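PDB 3DDV: transcriptional regulator (GntR family) from Enterococcus faecalis, which probably regulates transcription as a GntR-family repressor or activator, its UTRA domain presumably sensing a small effector molecule. Local coordinates for residues Leu104-Val115 / Val130-Phe141. Numbering follows the deposited sequence.
Sequences LEIKRGDAILRV and VRTQYAGSRFEF
L113 pairs with Y134 and V115 with T132 through doubled backbone hydrogen bonds, Y134 N to L113 O at 2.9 Å and T132 N to V115 O at 2.8 Å being nearly straight. G136 N adds a further backbone bond to A111 O. Between these pairs, the CA atoms of I112 and R114 make CH···O contacts with Y134 O and T132 O. The guanidinium of R138, on an extended chain, grips the end of helix 98-104: NH1 (3.0 Å) and NH2 (3.2 Å) both reach L104 O, which lies in the guanidinium plane, and NH2 adds a weak bond to E105 O, in the Schellman motif closing that helix. Strands 111-121 and 126-135 form a beta hairpin in the antiparallel sheet of the UTRA domain, flanked by strands 84-95 and 46-56. On the face bearing L113 and V115, V115 CG2 meets the edge of the Y134 ring, 3.6 Å from CE2. With chi1 at 180°, the L113 side chain turns CG away from its own amide nitrogen and carries CD2 to the F139 ring edge and within 3.9 Å of F141 CB. F139 CE2 lies over the centre of the Y134 ring, whose opposite face carries T132 CG2, offset toward the rim. F141 pairs with a strand of the second subunit, continuing the sheet across the interface.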
loop_
_atom_site.group_PDB
_atom_site.type_symbol
_atom_site.label_atom_id
_atom_site.label_comp_id
_atom_site.label_asym_id
_atom_site.label_seq_id
_atom_site.Cartn_x
_atom_site.Cartn_y
_atom_site.Cartn_z
ATOM N N LEU B 104 4.520 -15.522 29.930
ATOM C CA LEU B 104 5.586 -15.658 28.954
ATOM C C LEU B 104 6.938 -15.268 29.542
ATOM O O LEU B 104 7.950 -15.375 28.892
ATOM C CB LEU B 104 5.239 -14.861 27.704
ATOM C CG LEU B 104 4.132 -15.477 26.847
ATOM C CD1 LEU B 104 3.823 -14.582 25.693
ATOM C CD2 LEU B 104 4.565 -16.804 26.303
ATOM N N GLU B 105 6.956 -14.859 30.804
ATOM C CA GLU B 105 8.214 -14.537 31.473
ATOM C C GLU B 105 8.887 -13.424 30.712
ATOM O O GLU B 105 10.005 -13.596 30.242
ATOM C CB GLU B 105 9.144 -15.752 31.526
ATOM C CG GLU B 105 8.413 -17.004 31.867
ATOM C CD GLU B 105 9.272 -18.050 32.492
ATOM O OE1 GLU B 105 10.292 -18.485 31.923
ATOM O OE2 GLU B 105 8.893 -18.467 33.577
ATOM N N ILE B 106 8.159 -12.313 30.572
ATOM C CA ILE B 106 8.656 -11.086 29.965
ATOM C C ILE B 106 7.973 -9.989 30.753
ATOM O O ILE B 106 7.302 -10.309 31.745
ATOM C CB ILE B 106 8.333 -11.021 28.449
ATOM C CG1 ILE B 106 6.810 -10.997 28.218
ATOM C CG2 ILE B 106 9.002 -12.199 27.718
ATOM C CD1 ILE B 106 6.415 -11.199 26.782
ATOM N N LYS B 107 8.114 -8.727 30.317
ATOM C CA LYS B 107 7.594 -7.549 31.069
ATOM C C LYS B 107 6.314 -6.961 30.473
ATOM O O LYS B 107 6.203 -6.943 29.252
ATOM C CB LYS B 107 8.666 -6.442 31.083
ATOM C CG LYS B 107 10.107 -6.935 31.445
ATOM C CD LYS B 107 10.949 -5.882 32.292
ATOM C CE LYS B 107 12.129 -6.536 33.113
ATOM N NZ LYS B 107 13.393 -6.729 32.327
ATOM N N ARG B 108 5.382 -6.454 31.309
ATOM C CA ARG B 108 4.228 -5.647 30.823
ATOM C C ARG B 108 4.881 -4.704 29.797
ATOM O O ARG B 108 6.030 -4.292 29.982
ATOM C CB ARG B 108 3.409 -4.898 31.976
ATOM C CG ARG B 108 2.036 -4.068 31.592
ATOM C CD ARG B 108 0.658 -4.301 32.510
ATOM N NE ARG B 108 -0.671 -4.070 31.782
ATOM C CZ ARG B 108 -1.897 -4.625 32.043
ATOM N NH1 ARG B 108 -2.088 -5.462 33.020
ATOM N NH2 ARG B 108 -2.976 -4.350 31.315
ATOM N N GLY B 109 4.208 -4.457 28.676
ATOM C CA GLY B 109 4.712 -3.549 27.684
ATOM C C GLY B 109 5.416 -4.213 26.525
ATOM O O GLY B 109 5.413 -3.681 25.421
ATOM N N ASP B 110 6.029 -5.362 26.756
ATOM C CA ASP B 110 6.838 -6.011 25.734
ATOM C C ASP B 110 6.018 -6.393 24.524
ATOM O O ASP B 110 4.820 -6.527 24.589
ATOM C CB ASP B 110 7.530 -7.264 26.306
ATOM C CG ASP B 110 8.835 -6.951 27.011
ATOM O OD1 ASP B 110 9.237 -5.780 26.958
ATOM O OD2 ASP B 110 9.462 -7.869 27.600
ATOM N N ALA B 111 6.708 -6.592 23.422
ATOM C CA ALA B 111 6.092 -6.686 22.108
ATOM C C ALA B 111 5.563 -8.067 21.797
ATOM O O ALA B 111 6.335 -9.043 21.793
ATOM C CB ALA B 111 7.129 -6.314 21.048
ATOM N N ILE B 112 4.278 -8.148 21.453
ATOM C CA ILE B 112 3.625 -9.440 21.186
ATOM C C ILE B 112 3.149 -9.523 19.766
ATOM O O ILE B 112 2.545 -8.598 19.262
ATOM C CB ILE B 112 2.383 -9.662 22.071
ATOM C CG1 ILE B 112 2.786 -9.834 23.558
ATOM C CG2 ILE B 112 1.609 -10.814 21.540
ATOM C CD1 ILE B 112 3.664 -11.053 23.870
ATOM N N LEU B 113 3.444 -10.640 19.117
ATOM C CA LEU B 113 2.901 -10.892 17.799
ATOM C C LEU B 113 1.666 -11.712 18.056
ATOM O O LEU B 113 1.745 -12.808 18.638
ATOM C CB LEU B 113 3.860 -11.688 16.898
ATOM C CG LEU B 113 3.212 -11.912 15.532
ATOM C CD1 LEU B 113 3.379 -10.629 14.725
ATOM C CD2 LEU B 113 3.735 -13.083 14.820
ATOM N N ARG B 114 0.534 -11.190 17.609
ATOM C CA ARG B 114 -0.729 -11.828 17.876
ATOM C C ARG B 114 -1.283 -12.416 16.642
ATOM O O ARG B 114 -1.400 -11.756 15.635
ATOM C CB ARG B 114 -1.748 -10.835 18.355
ATOM C CG ARG B 114 -2.994 -11.555 18.863
ATOM C CD ARG B 114 -3.840 -10.677 19.712
ATOM N NE ARG B 114 -4.684 -9.961 18.815
ATOM C CZ ARG B 114 -5.133 -8.730 19.030
ATOM N NH1 ARG B 114 -4.793 -8.093 20.143
ATOM N NH2 ARG B 114 -5.922 -8.129 18.127
ATOM N N VAL B 115 -1.673 -13.662 16.738
ATOM C CA VAL B 115 -2.337 -14.309 15.627
ATOM C C VAL B 115 -3.664 -14.815 16.113
ATOM O O VAL B 115 -3.721 -15.556 17.069
ATOM C CB VAL B 115 -1.527 -15.508 15.088
ATOM C CG1 VAL B 115 -2.198 -16.077 13.833
ATOM C CG2 VAL B 115 -0.158 -15.067 14.818
ATOM N N VAL B 130 -8.666 -19.666 17.476
ATOM C CA VAL B 130 -7.414 -19.811 18.212
ATOM C C VAL B 130 -6.736 -18.471 18.242
ATOM O O VAL B 130 -6.707 -17.749 17.238
ATOM C CB VAL B 130 -6.498 -20.927 17.588
ATOM C CG1 VAL B 130 -5.251 -21.159 18.435
ATOM C CG2 VAL B 130 -7.309 -22.227 17.425
ATOM N N ARG B 131 -6.259 -18.089 19.411
ATOM C CA ARG B 131 -5.762 -16.729 19.579
ATOM C C ARG B 131 -4.461 -16.894 20.316
ATOM O O ARG B 131 -4.437 -17.341 21.487
ATOM C CB ARG B 131 -6.744 -15.904 20.381
ATOM C CG ARG B 131 -8.131 -15.854 19.736
ATOM C CD ARG B 131 -9.238 -15.855 20.758
ATOM N NE ARG B 131 -9.720 -17.191 20.995
ATOM C CZ ARG B 131 -10.660 -17.492 21.889
ATOM N NH1 ARG B 131 -11.194 -16.588 22.671
ATOM N NH2 ARG B 131 -11.045 -18.728 22.029
ATOM N N THR B 132 -3.388 -16.600 19.600
ATOM C CA THR B 132 -2.090 -16.873 20.085
ATOM C C THR B 132 -1.288 -15.607 20.225
ATOM O O THR B 132 -1.352 -14.719 19.394
ATOM C CB THR B 132 -1.406 -17.775 19.156
ATOM O OG1 THR B 132 -2.140 -18.985 19.090
ATOM C CG2 THR B 132 -0.015 -18.036 19.649
ATOM N N GLN B 133 -0.513 -15.570 21.287
ATOM C CA GLN B 133 0.282 -14.439 21.614
ATOM C C GLN B 133 1.752 -14.918 21.778
ATOM O O GLN B 133 2.098 -15.694 22.723
ATOM C CB GLN B 133 -0.309 -13.903 22.901
ATOM C CG GLN B 133 -0.456 -12.415 22.933
ATOM C CD GLN B 133 -1.641 -11.952 23.659
ATOM O OE1 GLN B 133 -2.712 -12.532 23.536
ATOM N NE2 GLN B 133 -1.485 -10.881 24.408
ATOM N N TYR B 134 2.599 -14.535 20.823
ATOM C CA TYR B 134 4.031 -14.930 20.799
ATOM C C TYR B 134 4.887 -13.793 21.351
ATOM O O TYR B 134 4.652 -12.618 21.024
ATOM C CB TYR B 134 4.508 -15.144 19.368
ATOM C CG TYR B 134 3.771 -16.202 18.618
ATOM C CD1 TYR B 134 4.183 -17.518 18.656
ATOM C CD2 TYR B 134 2.708 -15.875 17.823
ATOM C CE1 TYR B 134 3.512 -18.486 17.950
ATOM C CE2 TYR B 134 2.043 -16.812 17.142
ATOM C CZ TYR B 134 2.434 -18.126 17.207
ATOM O OH TYR B 134 1.706 -19.058 16.524
ATOM N N ALA B 135 5.868 -14.130 22.182
ATOM C CA ALA B 135 6.937 -13.195 22.551
ATOM C C ALA B 135 7.682 -12.745 21.307
ATOM O O ALA B 135 8.310 -13.569 20.668
ATOM C CB ALA B 135 7.910 -13.867 23.478
ATOM N N GLY B 136 7.634 -11.449 21.000
ATOM C CA GLY B 136 8.141 -10.911 19.749
ATOM C C GLY B 136 9.587 -11.291 19.508
ATOM O O GLY B 136 9.937 -11.812 18.449
ATOM N N SER B 137 10.383 -11.081 20.551
ATOM C CA SER B 137 11.815 -11.229 20.513
ATOM C C SER B 137 12.242 -12.699 20.375
ATOM O O SER B 137 13.300 -12.995 19.859
ATOM C CB SER B 137 12.369 -10.679 21.810
ATOM O OG SER B 137 12.247 -11.679 22.809
ATOM N N ARG B 138 11.376 -13.601 20.783
ATOM C CA ARG B 138 11.685 -14.998 20.713
ATOM C C ARG B 138 11.031 -15.679 19.551
ATOM O O ARG B 138 11.131 -16.868 19.428
ATOM C CB ARG B 138 11.248 -15.693 21.987
ATOM C CG ARG B 138 11.810 -15.095 23.228
ATOM C CD ARG B 138 11.500 -15.946 24.415
ATOM N NE ARG B 138 11.568 -15.184 25.649
ATOM C CZ ARG B 138 10.719 -15.322 26.651
ATOM N NH1 ARG B 138 9.743 -16.198 26.566
ATOM N NH2 ARG B 138 10.845 -14.583 27.732
ATOM N N PHE B 139 10.357 -14.948 18.687
ATOM C CA PHE B 139 9.603 -15.611 17.643
ATOM C C PHE B 139 9.610 -14.914 16.302
ATOM O O PHE B 139 9.733 -13.727 16.229
ATOM C CB PHE B 139 8.172 -15.793 18.117
ATOM C CG PHE B 139 7.318 -16.544 17.175
ATOM C CD1 PHE B 139 7.458 -17.877 17.032
ATOM C CD2 PHE B 139 6.375 -15.914 16.437
ATOM C CE1 PHE B 139 6.685 -18.553 16.174
ATOM C CE2 PHE B 139 5.600 -16.604 15.582
ATOM C CZ PHE B 139 5.756 -17.918 15.452
ATOM N N GLU B 140 9.475 -15.696 15.250
ATOM C CA GLU B 140 9.279 -15.251 13.893
ATOM C C GLU B 140 8.243 -16.088 13.176
ATOM O O GLU B 140 8.351 -17.263 13.157
ATOM C CB GLU B 140 10.591 -15.420 13.112
ATOM C CG GLU B 140 11.755 -14.570 13.572
ATOM C CD GLU B 140 11.514 -13.065 13.406
ATOM O OE1 GLU B 140 10.992 -12.628 12.359
ATOM O OE2 GLU B 140 11.866 -12.314 14.334
ATOM N N PHE B 141 7.285 -15.496 12.506
ATOM C CA PHE B 141 6.262 -16.268 11.823
ATOM C C PHE B 141 6.674 -16.344 10.364
ATOM O O PHE B 141 6.914 -15.335 9.722
ATOM C CB PHE B 141 4.952 -15.542 12.071
ATOM C CG PHE B 141 3.744 -16.100 11.381
ATOM C CD1 PHE B 141 3.555 -15.943 10.016
ATOM C CD2 PHE B 141 2.717 -16.654 12.120
ATOM C CE1 PHE B 141 2.388 -16.386 9.393
ATOM C CE2 PHE B 141 1.583 -17.136 11.515
ATOM C CZ PHE B 141 1.402 -16.987 10.145
#